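Local atomic coordinates of oxidoreductase (Azotobacter vinelandii, PDB entry 7D5M), a protein that binds NAD+ in a Rossmann-fold domain and, as a homologue of inositol dehydrogenase, probably catalyses NAD-dependent oxidation of a sugar-like or polyol substrate. Residues Pro64-Pro69 with Arg81-Gln86; Gly160-Ile165 with Ala280-Trp285; Pro199-Gly204 with Ser260-Ala265; Arg166-Gln171 with Ile273-Ser278. All coordinates share one frame; numbering follows the deposited sequence.

Contact 1 of 4, residues Pro64-Pro69 with Arg81-Gln86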
loop_
_atom_site.group_PDB
_atom_site.type_symbol
_atom_site.label_atom_id
_atom_site.label_comp_id
_atom_site.label_asym_id
_atom_site.label_seq_id
_atom_site.Cartn_x
_atom_site.Cartn_y
_atom_site.Cartn_z
ATOM N N PRO A 64 28.494 26.658 31.136
ATOM C CA PRO A 64 29.552 25.652 31.271
ATOM C C PRO A 64 29.747 25.183 32.722
ATOM O O PRO A 64 30.102 24.030 32.943
ATOM C CB PRO A 64 30.823 26.356 30.751
ATOM C CG PRO A 64 30.481 27.825 30.791
ATOM C CD PRO A 64 28.994 27.896 30.509
ATOM N N GLN A 65 29.501 26.072 33.687
ATOM C CA GLN A 65 29.606 25.749 35.136
ATOM C C GLN A 65 28.450 24.840 35.575
ATOM O O GLN A 65 28.541 24.267 36.675
ATOM C CB GLN A 65 29.630 27.037 35.950
ATOM C CG GLN A 65 30.981 27.735 35.915
ATOM C CD GLN A 65 31.031 28.829 36.952
ATOM O OE1 GLN A 65 30.469 29.904 36.768
ATOM N NE2 GLN A 65 31.673 28.543 38.072
ATOM N N ARG A 66 27.404 24.680 34.758
ATOM C CA ARG A 66 26.284 23.750 35.072
ATOM C C ARG A 66 26.337 22.535 34.137
ATOM O O ARG A 66 25.340 21.796 34.077
ATOM C CB ARG A 66 24.940 24.474 34.976
ATOM C CG ARG A 66 24.806 25.641 35.941
ATOM C CD ARG A 66 23.465 26.323 35.819
ATOM N NE ARG A 66 22.435 25.734 36.666
ATOM C CZ ARG A 66 21.198 26.212 36.773
ATOM N NH1 ARG A 66 20.852 27.285 36.084
ATOM N NH2 ARG A 66 20.311 25.624 37.555
ATOM N N CYS A 67 27.454 22.346 33.435
ATOM C CA CYS A 67 27.812 21.078 32.754
ATOM C C CYS A 67 28.724 20.308 33.706
ATOM O O CYS A 67 29.934 20.603 33.739
ATOM C CB CYS A 67 28.513 21.302 31.423
ATOM S SG CYS A 67 27.513 22.242 30.240
ATOM N N TYR A 68 28.150 19.402 34.487
ATOM C CA TYR A 68 28.856 18.667 35.564
ATOM C C TYR A 68 29.424 17.366 35.017
ATOM O O TYR A 68 28.918 16.820 34.036
ATOM C CB TYR A 68 27.903 18.418 36.725
ATOM C CG TYR A 68 27.243 19.659 37.267
ATOM C CD1 TYR A 68 27.864 20.442 38.231
ATOM C CD2 TYR A 68 25.986 20.048 36.833
ATOM C CE1 TYR A 68 27.262 21.579 38.741
ATOM C CE2 TYR A 68 25.366 21.179 37.344
ATOM C CZ TYR A 68 25.995 21.933 38.319
ATOM O OH TYR A 68 25.384 23.041 38.829
ATOM N N PRO A 69 30.504 16.831 35.629
ATOM C CA PRO A 69 31.128 15.603 35.133
ATOM C C PRO A 69 30.333 14.317 35.375
ATOM O O PRO A 69 30.628 13.324 34.724
ATOM C CB PRO A 69 32.458 15.553 35.907
ATOM C CG PRO A 69 32.156 16.300 37.173
ATOM C CD PRO A 69 31.269 17.445 36.725
ATOM N N ARG A 81 21.517 25.680 44.664
ATOM C CA ARG A 81 21.046 26.895 43.946
ATOM C C ARG A 81 19.531 27.026 44.056
ATOM O O ARG A 81 18.807 26.057 43.837
ATOM C CB ARG A 81 21.374 26.851 42.450
ATOM C CG ARG A 81 22.717 26.246 42.080
ATOM C CD ARG A 81 22.866 26.115 40.581
ATOM N NE ARG A 81 22.532 27.345 39.866
ATOM C CZ ARG A 81 23.360 28.053 39.103
ATOM N NH1 ARG A 81 24.618 27.684 38.922
ATOM N NH2 ARG A 81 22.917 29.147 38.514
ATOM N N PRO A 82 18.992 28.246 44.281
ATOM C CA PRO A 82 17.541 28.437 44.305
ATOM C C PRO A 82 16.900 28.198 42.928
ATOM O O PRO A 82 15.724 27.899 42.887
ATOM C CB PRO A 82 17.388 29.900 44.754
ATOM C CG PRO A 82 18.658 30.566 44.267
ATOM C CD PRO A 82 19.733 29.511 44.442
ATOM N N ASP A 83 17.682 28.326 41.851
ATOM C CA ASP A 83 17.266 28.039 40.451
ATOM C C ASP A 83 17.756 26.641 40.027
ATOM O O ASP A 83 17.852 26.388 38.814
ATOM C CB ASP A 83 17.787 29.133 39.517
ATOM C CG ASP A 83 19.303 29.188 39.380
ATOM O OD1 ASP A 83 20.007 28.728 40.307
ATOM O OD2 ASP A 83 19.769 29.698 38.353
ATOM N N GLY A 84 18.036 25.760 40.985
ATOM C CA GLY A 84 18.479 24.377 40.719
ATOM C C GLY A 84 17.422 23.572 39.984
ATOM O O GLY A 84 16.232 23.918 40.060
ATOM N N ILE A 85 17.837 22.502 39.306
ATOM C CA ILE A 85 16.905 21.622 38.551
ATOM C C ILE A 85 15.829 21.070 39.484
ATOM O O ILE A 85 16.075 20.890 40.691
ATOM C CB ILE A 85 17.663 20.497 37.823
ATOM C CG1 ILE A 85 18.466 19.620 38.789
ATOM C CG2 ILE A 85 18.517 21.099 36.719
ATOM C CD1 ILE A 85 19.028 18.348 38.165
ATOM N N GLN A 86 14.668 20.788 38.908
ATOM C CA GLN A 86 13.520 20.150 39.584
ATOM C C GLN A 86 13.319 18.748 39.022
ATOM O O GLN A 86 12.617 17.956 39.675
ATOM C CB GLN A 86 12.275 20.993 39.346
ATOM C CG GLN A 86 12.399 22.385 39.940
ATOM C CD GLN A 86 11.313 23.283 39.412
ATOM O OE1 GLN A 86 11.267 23.590 38.223
ATOM N NE2 GLN A 86 10.425 23.692 40.304
HETATM O O HOH W 1 18.547 28.821 35.892
HETATM O O HOH W 2 26.143 25.264 40.018
#
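Arg66 and Arg81 stack guanidinium on guanidinium, like charge on like charge, with planes only 3° apart and centres 3.7 Å from each other. The overlap is offset: Arg66 NE sits over the centre of the Arg81 group, 3.5 Å from Arg81 CZ, while Arg81 NE lies toward the rim of the Arg66 group. Both chains bend at chi3 (88° in Arg66, 49° in Arg81), which lays the two flat ends against each other. Asp83 serves both. Arg81 grips it side-on with two nitrogens in its own plane, NE to Asp83 OD1 at 2.9 Å and NH2 to Asp83 OD2 at 3.2 Å. Arg66 meets the same carboxylate differently: its NH1 is 3.5 Å from Asp83 OD2, but that oxygen stands well out of the guanidinium plane, a pairing of charges without a directed N-H. Arg66 NH2 instead donates to the backbone, 2.9 Å to Asp83 O, from above the carbonyl plane. One water bridges Arg66 NH1 and Asp83 OD2, another Tyr68 OH and Arg81 NH1. Beyond the two loops, Glu78 at the end of helix 71-78 makes a salt bridge with Arg66 NH2 and a hydrogen bond with Tyr68 OH. Two carboxylates thus attend the pair of stacked arginines, and their negative charge probably offsets the repulsion. The resulting salt-bridge network joins the loops at the two ends of helix 71-78 in the Rossmann domain.

Contact 2 of 4, residues Gly160-Ile165 with Ala280-Trp285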
loop_
_atom_site.group_PDB
_atom_site.type_symbol
_atom_site.label_atom_id
_atom_site.label_comp_id
_atom_site.label_asym_id
_atom_site.label_seq_id
_atom_site.Cartn_x
_atom_site.Cartn_y
_atom_site.Cartn_z
ATOM N N GLY A 160 -16.448 -1.253 22.974
ATOM C CA GLY A 160 -16.901 -2.557 22.446
ATOM C C GLY A 160 -16.895 -2.632 20.926
ATOM O O GLY A 160 -17.539 -3.567 20.378
ATOM N N GLU A 161 -16.182 -1.727 20.241
ATOM C CA GLU A 161 -16.227 -1.630 18.759
ATOM C C GLU A 161 -15.596 -2.887 18.139
ATOM O O GLU A 161 -15.951 -3.189 16.998
ATOM C CB GLU A 161 -15.549 -0.360 18.245
ATOM C CG GLU A 161 -16.288 0.905 18.634
ATOM C CD GLU A 161 -15.861 2.176 17.920
ATOM O OE1 GLU A 161 -15.780 2.135 16.681
ATOM O OE2 GLU A 161 -15.662 3.219 18.617
ATOM N N LEU A 162 -14.712 -3.590 18.851
ATOM C CA LEU A 162 -14.067 -4.833 18.345
ATOM C C LEU A 162 -14.843 -6.075 18.800
ATOM O O LEU A 162 -14.501 -7.164 18.333
ATOM C CB LEU A 162 -12.616 -4.934 18.816
ATOM C CG LEU A 162 -11.672 -3.808 18.404
ATOM C CD1 LEU A 162 -10.233 -4.265 18.515
ATOM C CD2 LEU A 162 -11.954 -3.307 17.003
ATOM N N GLY A 163 -15.872 -5.928 19.642
ATOM C CA GLY A 163 -16.483 -7.072 20.340
ATOM C C GLY A 163 -15.543 -7.620 21.395
ATOM O O GLY A 163 -14.716 -6.853 21.926
ATOM N N GLU A 164 -15.646 -8.908 21.716
ATOM C CA GLU A 164 -14.790 -9.507 22.772
ATOM C C GLU A 164 -13.389 -9.726 22.192
ATOM O O GLU A 164 -13.254 -10.221 21.055
ATOM C CB GLU A 164 -15.410 -10.770 23.379
ATOM C CG GLU A 164 -15.619 -11.913 22.417
ATOM C CD GLU A 164 -16.406 -13.072 23.023
ATOM O OE1 GLU A 164 -16.035 -13.517 24.132
ATOM O OE2 GLU A 164 -17.379 -13.527 22.387
ATOM N N ILE A 165 -12.373 -9.335 22.947
ATOM C CA ILE A 165 -10.970 -9.380 22.456
ATOM C C ILE A 165 -10.497 -10.833 22.503
ATOM O O ILE A 165 -10.712 -11.519 23.530
ATOM C CB ILE A 165 -10.065 -8.422 23.249
ATOM C CG1 ILE A 165 -10.645 -7.007 23.305
ATOM C CG2 ILE A 165 -8.652 -8.438 22.689
ATOM C CD1 ILE A 165 -10.944 -6.381 21.966
ATOM N N ALA A 280 -14.392 -7.289 15.039
ATOM C CA ALA A 280 -13.533 -6.407 14.227
ATOM C C ALA A 280 -12.103 -6.464 14.750
ATOM O O ALA A 280 -11.907 -6.864 15.905
ATOM C CB ALA A 280 -14.075 -4.992 14.260
ATOM N N SER A 281 -11.155 -6.047 13.916
ATOM C CA SER A 281 -9.736 -5.857 14.288
ATOM C C SER A 281 -9.340 -4.395 14.089
ATOM O O SER A 281 -9.957 -3.697 13.278
ATOM C CB SER A 281 -8.831 -6.761 13.501
ATOM O OG SER A 281 -9.140 -8.126 13.734
ATOM N N LEU A 282 -8.345 -3.937 14.837
ATOM C CA LEU A 282 -7.635 -2.695 14.478
ATOM C C LEU A 282 -6.151 -3.022 14.369
ATOM O O LEU A 282 -5.683 -3.989 14.997
ATOM C CB LEU A 282 -7.946 -1.560 15.458
ATOM C CG LEU A 282 -7.698 -1.803 16.934
ATOM C CD1 LEU A 282 -6.225 -1.671 17.283
ATOM C CD2 LEU A 282 -8.518 -0.819 17.757
ATOM N N GLU A 283 -5.423 -2.241 13.581
ATOM C CA GLU A 283 -3.975 -2.478 13.397
ATOM C C GLU A 283 -3.260 -1.153 13.159
ATOM O O GLU A 283 -3.725 -0.348 12.349
ATOM C CB GLU A 283 -3.708 -3.465 12.269
ATOM C CG GLU A 283 -2.231 -3.818 12.141
ATOM C CD GLU A 283 -1.919 -4.937 11.161
ATOM O OE1 GLU A 283 -2.812 -5.758 10.902
ATOM O OE2 GLU A 283 -0.771 -4.982 10.663
ATOM N N TRP A 284 -2.141 -0.979 13.848
ATOM C CA TRP A 284 -1.325 0.258 13.812
ATOM C C TRP A 284 0.121 -0.130 13.535
ATOM O O TRP A 284 0.572 -1.142 14.073
ATOM C CB TRP A 284 -1.473 1.015 15.130
ATOM C CG TRP A 284 -0.775 2.340 15.169
ATOM C CD1 TRP A 284 -1.256 3.530 14.714
ATOM C CD2 TRP A 284 0.524 2.616 15.726
ATOM N NE1 TRP A 284 -0.340 4.523 14.930
ATOM C CE2 TRP A 284 0.753 4.001 15.562
ATOM C CE3 TRP A 284 1.532 1.838 16.314
ATOM C CZ2 TRP A 284 1.934 4.619 15.972
ATOM C CZ3 TRP A 284 2.691 2.454 16.736
ATOM C CH2 TRP A 284 2.887 3.828 16.578
ATOM N N TRP A 285 0.802 0.684 12.738
ATOM C CA TRP A 285 2.182 0.465 12.251
ATOM C C TRP A 285 2.965 1.760 12.484
ATOM O O TRP A 285 2.521 2.813 11.993
ATOM C CB TRP A 285 2.105 0.070 10.777
ATOM C CG TRP A 285 3.416 -0.098 10.085
ATOM C CD1 TRP A 285 4.642 -0.316 10.641
ATOM C CD2 TRP A 285 3.610 -0.119 8.664
ATOM N NE1 TRP A 285 5.586 -0.461 9.662
ATOM C CE2 TRP A 285 4.988 -0.344 8.438
ATOM C CE3 TRP A 285 2.756 0.021 7.569
ATOM C CZ2 TRP A 285 5.529 -0.408 7.154
ATOM C CZ3 TRP A 285 3.293 -0.038 6.302
ATOM C CH2 TRP A 285 4.657 -0.251 6.099
#
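Leu162 packs its two methyls onto the start of strand 280-285, CD2 against Ala280 and CD1 against Leu282. This is the tight half of the contact. CD2 lies 3.9 Å from Ala280 CB and also touches Ala280 O, while CB of Leu162 comes within 3.6 Å of the same carbonyl oxygen. CD1 meets Leu282 CG at 3.9 Å and reaches CD2 of that leucine equally closely, the two side chains crossing at about a right angle. Leu282 carries CG between its backbone N and carbonyl carbon (chi1 55°), an orientation that presents its branch to Leu162. Ile157 of helix 148-158, Val275 and Phe294 also touch Leu162, and Ala153 of that helix touches Leu282.

The other half is looser. Exposed Gly160 closes helix 148-158 with a Schellman motif, and a type I turn from Gly160 to Gly163 leads toward the next strand. Glu161 meets Ala280 CB through its carbonyl oxygen, 3.8 Å away, which is also bonded to Arg279 NH1; its carboxylate turns to His312. A single hydrogen bond joins the segments, Ala280 N to Leu162 O, long at 3.3 Å, bent to 139° and arriving from above the carbonyl plane. With so long and bent a polar link, the contact between the two segments is mainly leucine and alanine carbon; backbone bonds of Leu162 with Arg279 and Glu164 with Ser278 tie the turn further.

Contact 3 of 4, residues Pro199-Gly204 with Ser260-Ala265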
loop_
_atom_site.group_PDB
_atom_site.type_symbol
_atom_site.label_atom_id
_atom_site.label_comp_id
_atom_site.label_asym_id
_atom_site.label_seq_id
_atom_site.Cartn_x
_atom_site.Cartn_y
_atom_site.Cartn_z
ATOM N N PRO A 199 19.942 -8.722 30.963
ATOM C CA PRO A 199 19.648 -10.121 30.645
ATOM C C PRO A 199 19.125 -10.400 29.228
ATOM O O PRO A 199 19.014 -11.560 28.839
ATOM C CB PRO A 199 18.543 -10.490 31.650
ATOM C CG PRO A 199 17.862 -9.185 32.000
ATOM C CD PRO A 199 18.899 -8.102 31.792
ATOM N N SER A 200 18.785 -9.354 28.481
ATOM C CA SER A 200 18.206 -9.534 27.130
ATOM C C SER A 200 18.703 -8.442 26.193
ATOM O O SER A 200 19.160 -7.377 26.671
ATOM C CB SER A 200 16.705 -9.596 27.205
ATOM O OG SER A 200 16.114 -8.386 26.781
ATOM N N TYR A 201 18.622 -8.696 24.891
ATOM C CA TYR A 201 18.806 -7.636 23.877
ATOM C C TYR A 201 17.418 -7.265 23.331
ATOM O O TYR A 201 16.805 -6.352 23.908
ATOM C CB TYR A 201 19.868 -8.004 22.836
ATOM C CG TYR A 201 19.849 -7.057 21.664
ATOM C CD1 TYR A 201 19.488 -5.729 21.840
ATOM C CD2 TYR A 201 20.146 -7.481 20.379
ATOM C CE1 TYR A 201 19.422 -4.851 20.773
ATOM C CE2 TYR A 201 20.105 -6.609 19.303
ATOM C CZ TYR A 201 19.737 -5.291 19.501
ATOM O OH TYR A 201 19.655 -4.431 18.439
ATOM N N VAL A 202 16.907 -7.930 22.290
ATOM C CA VAL A 202 15.709 -7.400 21.562
ATOM C C VAL A 202 14.431 -7.444 22.416
ATOM O O VAL A 202 13.555 -6.596 22.168
ATOM C CB VAL A 202 15.492 -8.045 20.179
ATOM C CG1 VAL A 202 16.620 -7.659 19.233
ATOM C CG2 VAL A 202 15.276 -9.547 20.237
ATOM N N LEU A 203 14.275 -8.370 23.367
ATOM C CA LEU A 203 13.046 -8.404 24.211
ATOM C C LEU A 203 12.892 -7.041 24.892
ATOM O O LEU A 203 11.812 -6.418 24.788
ATOM C CB LEU A 203 13.163 -9.525 25.244
ATOM C CG LEU A 203 13.002 -10.937 24.686
ATOM C CD1 LEU A 203 13.544 -11.962 25.675
ATOM C CD2 LEU A 203 11.557 -11.227 24.332
ATOM N N GLY A 204 13.963 -6.597 25.542
ATOM C CA GLY A 204 14.011 -5.329 26.290
ATOM C C GLY A 204 14.094 -4.141 25.358
ATOM O O GLY A 204 13.460 -3.105 25.648
ATOM N N SER A 260 9.903 -10.116 18.588
ATOM C CA SER A 260 10.994 -9.134 18.814
ATOM C C SER A 260 12.165 -9.488 17.897
ATOM O O SER A 260 12.591 -10.653 17.934
ATOM C CB SER A 260 11.432 -9.132 20.268
ATOM O OG SER A 260 10.331 -8.947 21.144
ATOM N N SER A 261 12.684 -8.556 17.093
ATOM C CA SER A 261 13.807 -8.904 16.185
ATOM C C SER A 261 14.634 -7.684 15.795
ATOM O O SER A 261 14.058 -6.603 15.583
ATOM C CB SER A 261 13.304 -9.638 14.964
ATOM O OG SER A 261 14.385 -10.220 14.256
ATOM N N ALA A 262 15.946 -7.879 15.695
ATOM C CA ALA A 262 16.892 -6.923 15.094
ATOM C C ALA A 262 17.517 -7.544 13.843
ATOM O O ALA A 262 18.394 -6.902 13.258
ATOM C CB ALA A 262 17.935 -6.530 16.110
ATOM N N VAL A 263 17.038 -8.718 13.417
ATOM C CA VAL A 263 17.623 -9.483 12.275
ATOM C C VAL A 263 16.544 -9.770 11.215
ATOM O O VAL A 263 16.746 -10.672 10.371
ATOM C CB VAL A 263 18.308 -10.764 12.785
ATOM C CG1 VAL A 263 19.436 -10.418 13.735
ATOM C CG2 VAL A 263 17.333 -11.723 13.445
ATOM N N ASN A 264 15.459 -8.993 11.201
ATOM C CA ASN A 264 14.432 -9.092 10.139
ATOM C C ASN A 264 14.939 -8.323 8.915
ATOM O O ASN A 264 14.511 -7.167 8.689
ATOM C CB ASN A 264 13.075 -8.607 10.638
ATOM C CG ASN A 264 12.019 -8.710 9.568
ATOM O OD1 ASN A 264 12.188 -9.456 8.603
ATOM N ND2 ASN A 264 10.939 -7.960 9.744
ATOM N N ALA A 265 15.848 -8.937 8.157
ATOM C CA ALA A 265 16.594 -8.295 7.058
ATOM C C ALA A 265 15.618 -7.544 6.146
ATOM O O ALA A 265 14.621 -8.150 5.734
ATOM C CB ALA A 265 17.390 -9.330 6.299
#
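Val202, in the first turn of helix 202-217, points its CB at the end of strand 255-261 and divides its methyls between Ser260 of the strand and Ala262 of the loop that follows. From CB, CG1 runs anti to the carbonyl carbon (chi1 -67°) and meets Ala262: it lies 3.6 Å from Ala262 CB, equally near Ala262 N, and touches the carbonyl carbon of Ser261. CG2 takes the position between the backbone N and the carbonyl carbon and goes to Ser260, 3.7 Å from Ser260 O and 3.9 Å from Ser260 CB. The two branches thus straddle Ser261, whose own side chain points away and whose OG accepts from Val263 N in an ST turn, with Asn243 as a further partner.

Ala262 CB is also approached by Tyr201, which stands at the N-cap position. Tyr201 CG is anti to the backbone N (chi1 168°), sending the ring out toward the loop, where OH lies 3.6 Å from Ala262 CB and CE2 3.9 Å; the methyl approaches the ring obliquely. Val202 CG1 rests over one face of that same ring, toward its rim. The hydroxyl of Tyr201 is hydrogen-bonded to His177 ND1. Leu203 CD2 comes to 4.1 Å from Ser260 OG.

Before the helix, Ser200 OG accepts from Gly204 N at 3.1 Å, while Glu241 OE2 accepts from Leu203 N. The arrangement is a helix N terminus seated by apolar contacts on a strand end in the C-terminal alpha/beta domain, close to the NAD pocket: the Tyr201 side chain is about 4 Å from that of Arg191, a coenzyme-binding residue.

Contact 4 of 4, residues Arg166-Gln171 with Ile273-Ser278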
loop_
_atom_site.group_PDB
_atom_site.type_symbol
_atom_site.label_atom_id
_atom_site.label_comp_id
_atom_site.label_asym_id
_atom_site.label_seq_id
_atom_site.Cartn_x
_atom_site.Cartn_y
_atom_site.Cartn_z
ATOM N N ARG A 166 -9.917 -11.302 21.405
ATOM C CA ARG A 166 -9.483 -12.710 21.240
ATOM C C ARG A 166 -7.961 -12.781 21.146
ATOM O O ARG A 166 -7.369 -13.665 21.776
ATOM C CB ARG A 166 -10.164 -13.318 20.009
ATOM C CG ARG A 166 -11.660 -13.507 20.219
ATOM C CD ARG A 166 -12.412 -14.054 19.025
ATOM N NE ARG A 166 -13.749 -14.482 19.410
ATOM C CZ ARG A 166 -14.709 -14.843 18.572
ATOM N NH1 ARG A 166 -14.518 -14.792 17.266
ATOM N NH2 ARG A 166 -15.875 -15.240 19.048
ATOM N N MET A 167 -7.351 -11.911 20.348
ATOM C CA MET A 167 -5.886 -11.953 20.125
ATOM C C MET A 167 -5.283 -10.558 20.090
ATOM O O MET A 167 -5.938 -9.615 19.612
ATOM C CB MET A 167 -5.537 -12.642 18.812
ATOM C CG MET A 167 -5.661 -14.118 18.890
ATOM S SD MET A 167 -5.978 -14.726 17.258
ATOM C CE MET A 167 -7.732 -14.385 17.287
ATOM N N VAL A 168 -4.045 -10.484 20.561
ATOM C CA VAL A 168 -3.193 -9.270 20.506
ATOM C C VAL A 168 -1.873 -9.678 19.851
ATOM O O VAL A 168 -1.095 -10.392 20.497
ATOM C CB VAL A 168 -2.982 -8.669 21.906
ATOM C CG1 VAL A 168 -2.361 -7.286 21.796
ATOM C CG2 VAL A 168 -4.286 -8.624 22.695
ATOM N N HIS A 169 -1.662 -9.261 18.602
ATOM C CA HIS A 169 -0.470 -9.605 17.785
ATOM C C HIS A 169 0.450 -8.392 17.715
ATOM O O HIS A 169 0.050 -7.367 17.155
ATOM C CB HIS A 169 -0.890 -10.121 16.413
ATOM C CG HIS A 169 -1.395 -11.513 16.495
ATOM N ND1 HIS A 169 -1.340 -12.380 15.434
ATOM C CD2 HIS A 169 -1.904 -12.204 17.535
ATOM C CE1 HIS A 169 -1.850 -13.536 15.801
ATOM N NE2 HIS A 169 -2.211 -13.457 17.081
ATOM N N MET A 170 1.642 -8.538 18.272
ATOM C CA MET A 170 2.621 -7.446 18.440
ATOM C C MET A 170 3.923 -7.859 17.769
ATOM O O MET A 170 4.316 -9.043 17.875
ATOM C CB MET A 170 2.853 -7.184 19.925
ATOM C CG MET A 170 1.667 -6.530 20.583
ATOM S SD MET A 170 1.686 -6.733 22.350
ATOM C CE MET A 170 1.030 -8.394 22.515
ATOM N N GLN A 171 4.569 -6.911 17.097
ATOM C CA GLN A 171 5.933 -7.128 16.588
ATOM C C GLN A 171 6.696 -5.813 16.675
ATOM O O GLN A 171 6.094 -4.736 16.544
ATOM C CB GLN A 171 5.918 -7.726 15.181
ATOM C CG GLN A 171 5.409 -6.787 14.097
ATOM C CD GLN A 171 5.649 -7.302 12.695
ATOM O OE1 GLN A 171 5.069 -8.302 12.274
ATOM N NE2 GLN A 171 6.501 -6.611 11.952
ATOM N N ILE A 273 0.959 -3.431 15.875
ATOM C CA ILE A 273 0.063 -4.085 16.859
ATOM C C ILE A 273 -1.290 -4.279 16.184
ATOM O O ILE A 273 -1.825 -3.331 15.605
ATOM C CB ILE A 273 -0.036 -3.309 18.183
ATOM C CG1 ILE A 273 -1.028 -3.990 19.129
ATOM C CG2 ILE A 273 -0.375 -1.843 17.970
ATOM C CD1 ILE A 273 -0.855 -3.602 20.567
ATOM N N ARG A 274 -1.777 -5.512 16.203
ATOM C CA ARG A 274 -3.121 -5.841 15.681
ATOM C C ARG A 274 -3.912 -6.403 16.856
ATOM O O ARG A 274 -3.459 -7.384 17.463
ATOM C CB ARG A 274 -3.048 -6.839 14.525
ATOM C CG ARG A 274 -4.402 -7.166 13.912
ATOM C CD ARG A 274 -4.300 -8.131 12.742
ATOM N NE ARG A 274 -5.589 -8.378 12.122
ATOM C CZ ARG A 274 -6.174 -7.606 11.214
ATOM N NH1 ARG A 274 -5.598 -6.495 10.772
ATOM N NH2 ARG A 274 -7.354 -7.954 10.734
ATOM N N VAL A 275 -5.023 -5.770 17.182
ATOM C CA VAL A 275 -5.946 -6.278 18.226
ATOM C C VAL A 275 -7.137 -6.872 17.492
ATOM O O VAL A 275 -7.770 -6.144 16.714
ATOM C CB VAL A 275 -6.366 -5.173 19.207
ATOM C CG1 VAL A 275 -7.289 -5.728 20.279
ATOM C CG2 VAL A 275 -5.159 -4.488 19.820
ATOM N N ILE A 276 -7.414 -8.152 17.740
ATOM C CA ILE A 276 -8.453 -8.919 17.008
ATOM C C ILE A 276 -9.571 -9.275 17.987
ATOM O O ILE A 276 -9.305 -9.989 18.964
ATOM C CB ILE A 276 -7.843 -10.168 16.348
ATOM C CG1 ILE A 276 -6.638 -9.786 15.483
ATOM C CG2 ILE A 276 -8.920 -10.914 15.571
ATOM C CD1 ILE A 276 -5.741 -10.923 15.127
ATOM N N GLY A 277 -10.767 -8.775 17.709
ATOM C CA GLY A 277 -11.984 -9.058 18.485
ATOM C C GLY A 277 -12.932 -9.957 17.717
ATOM O O GLY A 277 -12.690 -10.239 16.516
ATOM N N SER A 278 -14.010 -10.377 18.375
ATOM C CA SER A 278 -15.069 -11.212 17.768
ATOM C C SER A 278 -15.759 -10.461 16.617
ATOM O O SER A 278 -16.261 -11.131 15.699
ATOM C CB SER A 278 -16.053 -11.657 18.821
ATOM O OG SER A 278 -16.672 -10.532 19.432
HETATM O O HOH W 3 -12.718 -12.926 15.851
#
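A classic beta bulge opens this antiparallel strand pair: Arg166 N and Met167 N both donate to Ile276 O, at 2.8 and 3.1 Å, each in the plane of the carbonyl. Beyond it the pairing is regular. Ile276 N returns a bond to Met167 O, and in the next hydrogen-bonded pair His169 N to Arg274 O and Arg274 N to His169 O are both 2.8 Å. The non-hydrogen-bonded pairs Val168-Val275 and Met170-Ile273 put apolar groups on one face, where Met170 CG lies 3.9 Å from Ile273 CD1, the two chains side by side. Met167 CE reaches Ile276 CG2 on the other face, at 4.1 Å. At the bulged end the extended Arg166 lays its guanidinium flat over Ser278, whose CB sits 3.5 Å from Arg166 CZ, and a water links Arg166 NH1 to Gly277 O.

Pro210 and Ser214 of helix 202-217 pack on the Met170 face. His169 NE2 bonds Tyr245 OH, Arg166 NH1 Ser178 O and Arg274 NE Asn264 OD1, all three partners of the second subunit; Arg274 also pairs with Glu283 and Glu295 of its own chain. In the large mixed sheet strand 165-173 lies between 271-277, antiparallel to it, and 255-261, parallel.

How the contacts relate
From the N terminus, contact 1 closes first, a short loop around helix 71-78 within the Rossmann domain, and is complete before the others open; it lies about 48 Å from contact 2, centre to centre. The remaining three nest inside one another in the C-terminal alpha/beta domain. Contact 2 opens at residues 160-165 and closes last, contact 4 lies within it, and contact 3 is innermost. Contacts 2 and 4 touch, Glu164 O probably accepting from Ser278 N, with strands 271-277 and 280-285 adjacent in the sheet. Contact 3 reaches the same sheet nearer the coenzyme, and all three of these touch the second subunit.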